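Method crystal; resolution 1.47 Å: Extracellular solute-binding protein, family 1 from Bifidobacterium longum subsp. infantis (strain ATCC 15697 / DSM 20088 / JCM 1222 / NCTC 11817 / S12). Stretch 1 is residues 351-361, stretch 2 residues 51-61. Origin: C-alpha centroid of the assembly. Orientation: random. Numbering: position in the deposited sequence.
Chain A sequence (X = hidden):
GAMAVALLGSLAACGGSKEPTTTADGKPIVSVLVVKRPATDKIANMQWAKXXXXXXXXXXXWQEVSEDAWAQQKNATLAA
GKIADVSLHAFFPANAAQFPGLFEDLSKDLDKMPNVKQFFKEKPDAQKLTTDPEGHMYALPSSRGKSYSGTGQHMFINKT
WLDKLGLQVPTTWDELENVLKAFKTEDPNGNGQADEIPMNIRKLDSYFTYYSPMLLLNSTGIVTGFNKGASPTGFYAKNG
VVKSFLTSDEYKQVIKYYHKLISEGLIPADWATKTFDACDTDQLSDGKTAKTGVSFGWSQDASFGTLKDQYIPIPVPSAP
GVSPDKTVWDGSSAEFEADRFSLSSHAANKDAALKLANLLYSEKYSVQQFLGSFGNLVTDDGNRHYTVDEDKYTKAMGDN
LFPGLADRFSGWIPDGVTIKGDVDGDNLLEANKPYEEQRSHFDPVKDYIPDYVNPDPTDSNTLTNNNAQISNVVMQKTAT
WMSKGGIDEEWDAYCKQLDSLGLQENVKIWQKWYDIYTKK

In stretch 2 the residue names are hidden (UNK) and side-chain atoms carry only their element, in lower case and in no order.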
# COMPACT_ATOMS: atom_id res chain seq x y z
N ASP A 351 -6.20 -29.80 -12.65
CA ASP A 351 -6.63 -30.34 -11.36
C ASP A 351 -5.50 -30.27 -10.34
O ASP A 351 -5.72 -29.89 -9.18
CB ASP A 351 -7.10 -31.78 -11.52
CG ASP A 351 -8.41 -31.88 -12.29
OD1 ASP A 351 -9.28 -31.00 -12.10
OD2 ASP A 351 -8.56 -32.83 -13.09
N ALA A 352 -4.29 -30.65 -10.75
CA ALA A 352 -3.15 -30.54 -9.86
C ALA A 352 -2.89 -29.08 -9.49
O ALA A 352 -2.56 -28.78 -8.34
CB ALA A 352 -1.91 -31.14 -10.53
N ALA A 353 -3.04 -28.17 -10.45
CA ALA A 353 -2.79 -26.75 -10.17
C ALA A 353 -3.83 -26.18 -9.21
O ALA A 353 -3.50 -25.37 -8.34
CB ALA A 353 -2.78 -25.96 -11.48
N LEU A 354 -5.10 -26.58 -9.37
CA LEU A 354 -6.16 -26.15 -8.46
C LEU A 354 -5.98 -26.77 -7.08
O LEU A 354 -6.27 -26.12 -6.06
CB LEU A 354 -7.51 -26.50 -9.07
CG LEU A 354 -7.87 -25.71 -10.33
CD1 LEU A 354 -9.10 -26.31 -11.04
CD2 LEU A 354 -8.11 -24.21 -10.00
N LYS A 355 -5.49 -28.01 -7.01
CA LYS A 355 -5.16 -28.58 -5.71
C LYS A 355 -4.04 -27.80 -5.05
O LYS A 355 -4.06 -27.56 -3.83
CB LYS A 355 -4.77 -30.06 -5.87
CG LYS A 355 -4.22 -30.64 -4.59
CD LYS A 355 -4.45 -32.14 -4.45
CE LYS A 355 -3.73 -32.90 -5.50
NZ LYS A 355 -3.57 -34.35 -5.06
N LEU A 356 -3.04 -27.39 -5.84
CA LEU A 356 -1.97 -26.54 -5.32
C LEU A 356 -2.50 -25.22 -4.76
O LEU A 356 -2.09 -24.77 -3.67
CB LEU A 356 -0.93 -26.28 -6.42
CG LEU A 356 0.21 -25.32 -6.10
CD1 LEU A 356 1.07 -25.89 -4.98
CD2 LEU A 356 1.05 -25.08 -7.34
N ALA A 357 -3.41 -24.56 -5.48
CA ALA A 357 -4.05 -23.36 -4.95
C ALA A 357 -4.75 -23.65 -3.63
O ALA A 357 -4.61 -22.91 -2.65
CB ALA A 357 -5.07 -22.82 -5.95
N ASN A 358 -5.53 -24.72 -3.60
CA ASN A 358 -6.27 -25.02 -2.40
C ASN A 358 -5.33 -25.19 -1.22
O ASN A 358 -5.62 -24.72 -0.11
CB ASN A 358 -7.12 -26.27 -2.60
CG ASN A 358 -8.07 -26.49 -1.46
OD1 ASN A 358 -8.81 -25.59 -1.10
ND2 ASN A 358 -7.99 -27.66 -0.83
N LEU A 359 -4.19 -25.85 -1.44
CA LEU A 359 -3.25 -26.10 -0.36
C LEU A 359 -2.52 -24.82 0.06
O LEU A 359 -2.32 -24.58 1.26
CB LEU A 359 -2.25 -27.18 -0.76
CG LEU A 359 -2.87 -28.58 -0.93
CD1 LEU A 359 -1.83 -29.54 -1.47
CD2 LEU A 359 -3.42 -29.08 0.40
N LEU A 360 -2.13 -23.97 -0.91
CA LEU A 360 -1.53 -22.68 -0.58
C LEU A 360 -2.40 -21.89 0.37
O LEU A 360 -1.88 -21.23 1.29
CB LEU A 360 -1.26 -21.85 -1.84
CG LEU A 360 -0.06 -22.31 -2.68
CD1 LEU A 360 -0.12 -21.64 -4.05
CD2 LEU A 360 1.27 -22.02 -2.02
N TYR A 361 -3.72 -21.95 0.17
CA TYR A 361 -4.70 -21.19 0.95
C TYR A 361 -5.18 -21.93 2.19
O TYR A 361 -6.04 -21.41 2.92
CB TYR A 361 -5.85 -20.74 0.03
CG TYR A 361 -5.40 -19.56 -0.84
CD1 TYR A 361 -4.56 -19.75 -1.93
CD2 TYR A 361 -5.76 -18.27 -0.51
CE1 TYR A 361 -4.09 -18.68 -2.68
CE2 TYR A 361 -5.30 -17.18 -1.27
CZ TYR A 361 -4.48 -17.40 -2.34
OH TYR A 361 -4.00 -16.34 -3.09
N UNK A 51 7.27 -29.86 1.51
CA UNK A 51 6.04 -30.44 2.03
C UNK A 51 4.88 -30.20 1.08
O UNK A 51 4.07 -31.10 0.83
c UNK A 51 6.68 -30.19 4.49
o UNK A 51 6.57 -29.62 5.60
c UNK A 51 5.70 -29.83 3.40
o UNK A 51 7.56 -31.05 4.26
N UNK A 52 4.77 -28.98 0.55
CA UNK A 52 3.63 -28.66 -0.30
C UNK A 52 3.61 -29.53 -1.54
O UNK A 52 2.56 -30.05 -1.94
c UNK A 52 1.29 -26.72 -1.08
c UNK A 52 3.02 -25.20 -2.07
c UNK A 52 3.70 -27.18 -0.70
c UNK A 52 2.66 -26.64 -1.69
N UNK A 53 4.78 -29.70 -2.16
CA UNK A 53 4.91 -30.52 -3.35
C UNK A 53 4.49 -31.96 -3.06
O UNK A 53 3.74 -32.56 -3.84
c UNK A 53 6.35 -30.48 -3.85
o UNK A 53 8.08 -31.27 -6.94
c UNK A 53 7.92 -31.01 -5.74
o UNK A 53 8.83 -30.56 -5.02
c UNK A 53 6.54 -31.24 -5.13
N UNK A 54 4.94 -32.51 -1.94
CA UNK A 54 4.53 -33.86 -1.57
C UNK A 54 3.02 -33.93 -1.38
O UNK A 54 2.35 -34.85 -1.89
c UNK A 54 5.23 -34.26 -0.28
N UNK A 55 2.46 -32.96 -0.66
CA UNK A 55 1.03 -32.96 -0.37
C UNK A 55 0.21 -32.78 -1.63
O UNK A 55 -0.94 -33.22 -1.69
o UNK A 55 0.83 -31.33 2.91
o UNK A 55 1.69 -33.26 2.26
c UNK A 55 0.69 -31.85 0.61
c UNK A 55 1.11 -32.17 2.02
N UNK A 56 0.76 -32.12 -2.63
CA UNK A 56 0.07 -31.98 -3.89
C UNK A 56 0.13 -33.25 -4.73
O UNK A 56 -0.66 -33.40 -5.66
s UNK A 56 -0.52 -29.87 -5.57
c UNK A 56 0.70 -30.84 -4.68
N UNK A 57 1.05 -34.17 -4.42
CA UNK A 57 1.23 -35.37 -5.23
C UNK A 57 1.51 -35.00 -6.68
O UNK A 57 1.00 -35.61 -7.62
c UNK A 57 0.02 -36.30 -5.12
o UNK A 57 1.57 -38.10 -5.34
c UNK A 57 0.37 -37.75 -5.36
o UNK A 57 -0.57 -38.55 -5.57
N UNK A 58 2.33 -33.97 -6.88
CA UNK A 58 2.69 -33.51 -8.21
C UNK A 58 4.17 -33.14 -8.19
O UNK A 58 4.82 -33.16 -7.15
s UNK A 58 2.21 -30.79 -7.79
c UNK A 58 1.83 -32.32 -8.65
N UNK A 59 4.69 -32.84 -9.36
CA UNK A 59 6.05 -32.32 -9.49
C UNK A 59 5.94 -30.84 -9.79
O UNK A 59 5.31 -30.46 -10.79
c UNK A 59 8.18 -32.45 -10.88
n UNK A 59 10.68 -31.55 -11.30
c UNK A 59 10.36 -31.77 -9.86
c UNK A 59 6.80 -33.04 -10.60
c UNK A 59 9.11 -32.61 -9.70
N UNK A 60 6.55 -30.01 -8.94
CA UNK A 60 6.55 -28.56 -9.13
C UNK A 60 7.88 -28.15 -9.76
O UNK A 60 8.95 -28.43 -9.22
c UNK A 60 6.45 -26.30 -8.06
c UNK A 60 4.94 -28.15 -7.24
c UNK A 60 6.32 -27.80 -7.81
c UNK A 60 4.69 -27.60 -5.86
N UNK A 61 7.79 -27.49 -10.90
CA UNK A 61 8.96 -26.88 -11.53
C UNK A 61 8.92 -25.39 -11.20
O UNK A 61 8.22 -24.61 -11.86
o UNK A 61 9.71 -30.04 -15.12
c UNK A 61 9.02 -28.62 -13.35
o UNK A 61 9.11 -28.00 -15.66
c UNK A 61 8.92 -27.14 -13.03
c UNK A 61 9.30 -28.91 -14.82
O HOH W 1 -2.61 -34.99 -2.73

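Position 51 carries two side-chain carbons, the second bearing two oxygens, which is a short carboxylate. Its side chain is out of reach of stretch 1, and it belongs to the helix that enters this stretch: Asp51.

Position 52 has four carbons forked at the second, with chi angles of 175° and 64° (t, p). Its CA-to-CB bond points sideways, yet the branch ends come nearer to stretch 1. One end carbon of the fork lies 3.6 Å from Leu356 CD1 and 3.6 Å from Leu360 CD2, while the other lies 3.6 Å from Leu359 CB. This is Leu52. The fork therefore reaches three leucines: CD2 meets Leu356 and Leu360, one turn apart, and CD1 meets Leu359.

Position 53 shows three carbons, the third with two oxygens, and its CA-to-CB bond points away from stretch 1. This is Glu53. Its carboxylate serves its own stretch instead, as the backbone N of position 60 donates to Glu53 OE2 at 2.8 Å with an N-H...acceptor angle of 168°, tying the helix to the strand that follows.

Position 54 has one carbon and no contact with stretch 1: Ala54. Position 55 repeats the short carboxylate, two carbons with two oxygens on the second. Leu359 CD1 lies 3.8 Å from its backbone O and 4.0 Å from its CB, so backbone and the base of the side chain share the contact. This is Asp55.

Position 56 holds one carbon and then one sulfur. The sulfur lies 3.5 Å from Leu356 N, 3.6 Å from Ala352 O and 3.7 Å from Leu356 CB. This is Cys56. The side chain sits as a knob among Ala352, Lys355, Leu356 and Leu359, and its chi1 of -142° lies between rotamer wells.

Position 57 again has two carbons and a two-oxygen terminus, and its CB lies 4.1 Å from Lys355 NZ: Asp57. Its phi/psi of 56/41 leaves helical values in a Schellman motif, and Asp57 N bonds back to Ala54 O at 2.9 Å. Position 58 carries one carbon and one sulfur; its CB points toward stretch 1 and lies 4.3 Å from Ala352 CB. It is Cys58, with chi1 at 72° (p).

Position 59 has four carbons in a row ending in nitrogen, out of reach of stretch 1: Lys59. Position 60 has four carbons forked at the first, one arm two carbons long; the end carbon of that arm lies 4.1 Å from Leu356 CD1, hence Ile60. Position 61 shows three carbons and two oxygens on the third, remote from stretch 1: Glu61.

The two helices run at 131° to each other with axes 9.9 Å apart at closest approach, and the stretches bury 437 Å² in total. Apolar packing dominates: Leu52 and Cys56, one helical turn apart, fit against Ala352, Leu356, Leu359 and Leu360. At the exposed margin, Lys355 NZ makes a weak hydrogen bond of 3.1 Å to Cys56 O. Water 1 adds a bridge, accepting from Lys355 NZ at 2.6 Å and donating to Asp55 O at 2.6 Å.

Stretch 2 51-61: DLEADCDCKIE
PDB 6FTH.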